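Long-range contact in NADPH-flavin oxidoreductase (Helicobacter pylori, PDB 2H0U), which binds FMN and, as a member of the nitroreductase family, probably uses NADH or NADPH to reduce flavins or nitro compounds: residues 29-37 against 148-158. Numbering follows the deposited sequence.
Sequences DWEALVEVG and NMMMAAAMLGI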
loop_
_atom_site.group_PDB
_atom_site.type_symbol
_atom_site.label_atom_id
_atom_site.label_comp_id
_atom_site.label_asym_id
_atom_site.label_seq_id
_atom_site.Cartn_x
_atom_site.Cartn_y
_atom_site.Cartn_z
ATOM N N ASP A 29 -6.412 20.907 -8.273
ATOM C CA ASP A 29 -6.735 19.666 -7.547
ATOM C C ASP A 29 -5.741 18.564 -7.955
ATOM O O ASP A 29 -5.283 17.787 -7.105
ATOM C CB ASP A 29 -8.174 19.193 -7.765
ATOM C CG ASP A 29 -9.204 20.000 -6.957
ATOM O OD1 ASP A 29 -8.813 20.820 -6.092
ATOM O OD2 ASP A 29 -10.410 19.788 -7.199
ATOM N N TRP A 30 -5.424 18.468 -9.249
ATOM C CA TRP A 30 -4.498 17.409 -9.683
ATOM C C TRP A 30 -3.106 17.617 -9.071
ATOM O O TRP A 30 -2.469 16.663 -8.621
ATOM C CB TRP A 30 -4.469 17.214 -11.213
ATOM C CG TRP A 30 -3.553 16.064 -11.535
ATOM C CD1 TRP A 30 -2.291 16.117 -12.103
ATOM C CD2 TRP A 30 -3.795 14.702 -11.208
ATOM N NE1 TRP A 30 -1.750 14.826 -12.169
ATOM C CE2 TRP A 30 -2.647 13.954 -11.610
ATOM C CE3 TRP A 30 -4.883 14.022 -10.596
ATOM C CZ2 TRP A 30 -2.550 12.564 -11.425
ATOM C CZ3 TRP A 30 -4.777 12.629 -10.418
ATOM C CH2 TRP A 30 -3.617 11.924 -10.810
ATOM N N GLU A 31 -2.639 18.865 -9.008
ATOM C CA GLU A 31 -1.314 19.157 -8.468
ATOM C C GLU A 31 -1.314 18.780 -6.993
ATOM O O GLU A 31 -0.317 18.293 -6.478
ATOM C CB GLU A 31 -1.010 20.663 -8.633
ATOM C CG GLU A 31 -0.622 21.017 -10.077
ATOM C CD GLU A 31 -0.609 22.515 -10.360
ATOM O OE1 GLU A 31 -1.113 23.324 -9.517
ATOM O OE2 GLU A 31 -0.123 22.881 -11.460
ATOM N N ALA A 32 -2.431 18.993 -6.306
ATOM C CA ALA A 32 -2.488 18.585 -4.874
ATOM C C ALA A 32 -2.395 17.076 -4.716
ATOM O O ALA A 32 -1.700 16.588 -3.817
ATOM C CB ALA A 32 -3.749 19.087 -4.193
ATOM N N LEU A 33 -3.054 16.334 -5.598
ATOM C CA LEU A 33 -3.003 14.867 -5.506
ATOM C C LEU A 33 -1.600 14.350 -5.796
ATOM O O LEU A 33 -1.130 13.429 -5.142
ATOM C CB LEU A 33 -4.071 14.219 -6.433
ATOM C CG LEU A 33 -5.535 14.405 -6.033
ATOM C CD1 LEU A 33 -6.455 13.802 -7.068
ATOM C CD2 LEU A 33 -5.849 13.829 -4.619
ATOM N N VAL A 34 -0.900 14.969 -6.735
ATOM C CA VAL A 34 0.482 14.545 -7.041
ATOM C C VAL A 34 1.353 14.821 -5.806
ATOM O O VAL A 34 2.195 13.997 -5.428
ATOM C CB VAL A 34 1.079 15.326 -8.250
ATOM C CG1 VAL A 34 2.592 14.987 -8.388
ATOM C CG2 VAL A 34 0.350 14.957 -9.504
ATOM N N GLU A 35 1.109 15.966 -5.182
ATOM C CA GLU A 35 1.768 16.291 -3.914
ATOM C C GLU A 35 1.518 15.255 -2.812
ATOM O O GLU A 35 2.442 14.878 -2.081
ATOM C CB GLU A 35 1.418 17.725 -3.475
ATOM C CG GLU A 35 2.097 18.179 -2.169
ATOM C CD GLU A 35 3.614 18.390 -2.286
ATOM O OE1 GLU A 35 4.212 18.315 -3.396
ATOM O OE2 GLU A 35 4.209 18.718 -1.251
ATOM N N VAL A 36 0.270 14.804 -2.671
ATOM C CA VAL A 36 -0.046 13.689 -1.765
ATOM C C VAL A 36 0.874 12.481 -2.041
ATOM O O VAL A 36 1.459 11.908 -1.110
ATOM C CB VAL A 36 -1.557 13.300 -1.848
ATOM C CG1 VAL A 36 -1.868 12.019 -1.048
ATOM C CG2 VAL A 36 -2.427 14.461 -1.321
ATOM N N GLY A 37 1.047 12.147 -3.322
ATOM C CA GLY A 37 1.897 11.024 -3.764
ATOM C C GLY A 37 3.350 11.310 -3.427
ATOM O O GLY A 37 4.040 10.437 -2.918
ATOM N N ASN A 148 -2.717 6.584 -0.594
ATOM C CA ASN A 148 -2.824 7.919 -0.075
ATOM C C ASN A 148 -3.495 8.853 -1.110
ATOM O O ASN A 148 -4.351 9.698 -0.755
ATOM C CB ASN A 148 -1.430 8.445 0.323
ATOM C CG ASN A 148 -0.955 7.836 1.614
ATOM O OD1 ASN A 148 -1.632 6.961 2.162
ATOM N ND2 ASN A 148 0.182 8.302 2.127
HETATM N N MSE A 149 -3.091 8.720 -2.368
HETATM C CA MSE A 149 -3.715 9.505 -3.447
HETATM C C MSE A 149 -5.207 9.204 -3.598
HETATM O O MSE A 149 -6.011 10.109 -3.764
HETATM C CB MSE A 149 -2.972 9.282 -4.781
HETATM C CG MSE A 149 -1.570 9.937 -4.700
HETATM SE SE MSE A 149 -0.604 9.785 -6.393
HETATM C CE MSE A 149 -1.773 10.882 -7.593
HETATM N N MSE A 150 -5.593 7.926 -3.604
HETATM C CA MSE A 150 -7.025 7.605 -3.710
HETATM C C MSE A 150 -7.807 8.136 -2.539
HETATM O O MSE A 150 -8.924 8.637 -2.708
HETATM C CB MSE A 150 -7.224 6.094 -3.812
HETATM C CG MSE A 150 -6.562 5.638 -5.083
HETATM SE SE MSE A 150 -7.048 3.764 -5.391
HETATM C CE MSE A 150 -6.115 2.967 -3.930
HETATM N N MSE A 151 -7.232 8.055 -1.328
HETATM C CA MSE A 151 -7.957 8.544 -0.182
HETATM C C MSE A 151 -8.066 10.085 -0.196
HETATM O O MSE A 151 -9.117 10.644 0.116
HETATM C CB MSE A 151 -7.331 8.005 1.132
HETATM C CG MSE A 151 -8.126 8.417 2.374
HETATM SE SE MSE A 151 -9.725 7.273 2.424
HETATM C CE MSE A 151 -9.198 5.776 1.242
ATOM N N ALA A 152 -6.998 10.775 -0.573
ATOM C CA ALA A 152 -7.034 12.232 -0.742
ATOM C C ALA A 152 -8.030 12.657 -1.829
ATOM O O ALA A 152 -8.783 13.665 -1.677
ATOM C CB ALA A 152 -5.607 12.721 -1.073
ATOM N N ALA A 153 -8.053 11.886 -2.920
ATOM C CA ALA A 153 -8.989 12.128 -4.015
ATOM C C ALA A 153 -10.424 12.074 -3.440
ATOM O O ALA A 153 -11.238 12.971 -3.698
ATOM C CB ALA A 153 -8.797 11.078 -5.115
ATOM N N ALA A 154 -10.695 11.065 -2.599
ATOM C CA ALA A 154 -12.051 10.937 -1.981
ATOM C C ALA A 154 -12.355 12.146 -1.091
ATOM O O ALA A 154 -13.458 12.691 -1.124
ATOM C CB ALA A 154 -12.187 9.643 -1.189
HETATM N N MSE A 155 -11.381 12.596 -0.327
HETATM C CA MSE A 155 -11.563 13.829 0.447
HETATM C C MSE A 155 -11.955 15.029 -0.414
HETATM O O MSE A 155 -12.765 15.856 0.028
HETATM C CB MSE A 155 -10.336 14.159 1.278
HETATM C CG MSE A 155 -10.107 13.234 2.425
HETATM SE SE MSE A 155 -8.408 13.728 3.303
HETATM C CE MSE A 155 -8.998 15.468 4.056
ATOM N N LEU A 156 -11.432 15.098 -1.647
ATOM C CA LEU A 156 -11.795 16.168 -2.595
ATOM C C LEU A 156 -13.034 15.897 -3.432
ATOM O O LEU A 156 -13.387 16.722 -4.260
ATOM C CB LEU A 156 -10.629 16.489 -3.542
ATOM C CG LEU A 156 -9.393 17.129 -2.911
ATOM C CD1 LEU A 156 -8.227 17.198 -3.904
ATOM C CD2 LEU A 156 -9.745 18.536 -2.357
ATOM N N GLY A 157 -13.696 14.762 -3.224
ATOM C CA GLY A 157 -14.900 14.409 -3.996
ATOM C C GLY A 157 -14.592 13.855 -5.367
ATOM O O GLY A 157 -15.460 13.842 -6.267
ATOM N N ILE A 158 -13.373 13.332 -5.507
ATOM C CA ILE A 158 -12.866 12.824 -6.789
ATOM C C ILE A 158 -12.831 11.300 -6.705
ATOM O O ILE A 158 -12.521 10.740 -5.657
ATOM C CB ILE A 158 -11.431 13.398 -7.102
ATOM C CG1 ILE A 158 -11.520 14.919 -7.331
ATOM C CG2 ILE A 158 -10.783 12.727 -8.349
ATOM C CD1 ILE A 158 -10.169 15.624 -7.280
HETATM O O HOH W 1 0.971 11.154 1.496
#
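Met-149, a selenomethionine, pushes its side chain knob-into-hole among Leu-33, Val-34, Val-36 and Gly-37, joining two helices of the FMN-dependent nitroreductase fold. Helix 27-38 runs roughly antiparallel to the C-terminal end of the long helix 131-155, the two short segments crossing at 145° with their axes 8.7 Å apart. The Met-149 chain leaves its helix extended, then bends at the selenium (chi3 64°), which brings CE obliquely against the indole, 3.9 Å from Trp-30 CH2. That indole also stacks on His-79, and its NE1 bonds to Tyr-213 OH of the second subunit. Leu-33 answers from the other helix: its CD2 lies against the backbone of the facing turn, 3.4 Å from Ala-153 N, while CD1 meets Ile-158 CD1 tip to tip. Ala-152 CB touches both Leu-33 CD2 and Val-36 CG2. Beyond Leu-156 the chain turns through Gly-157, whose positive phi ends the helix in a Schellman motif and returns Ile-158 to the interface, with its CD1 4.1 Å from Asp-29 CB. The Asp-29 carboxylate itself pairs with Arg-3 of the second subunit. At the far end Val-36 CG1, anti to its own N (chi1 173°), rests 3.4 Å from Asn-148 O, and one water bridges Val-36 O, at 2.8 Å, to Asn-148 ND2.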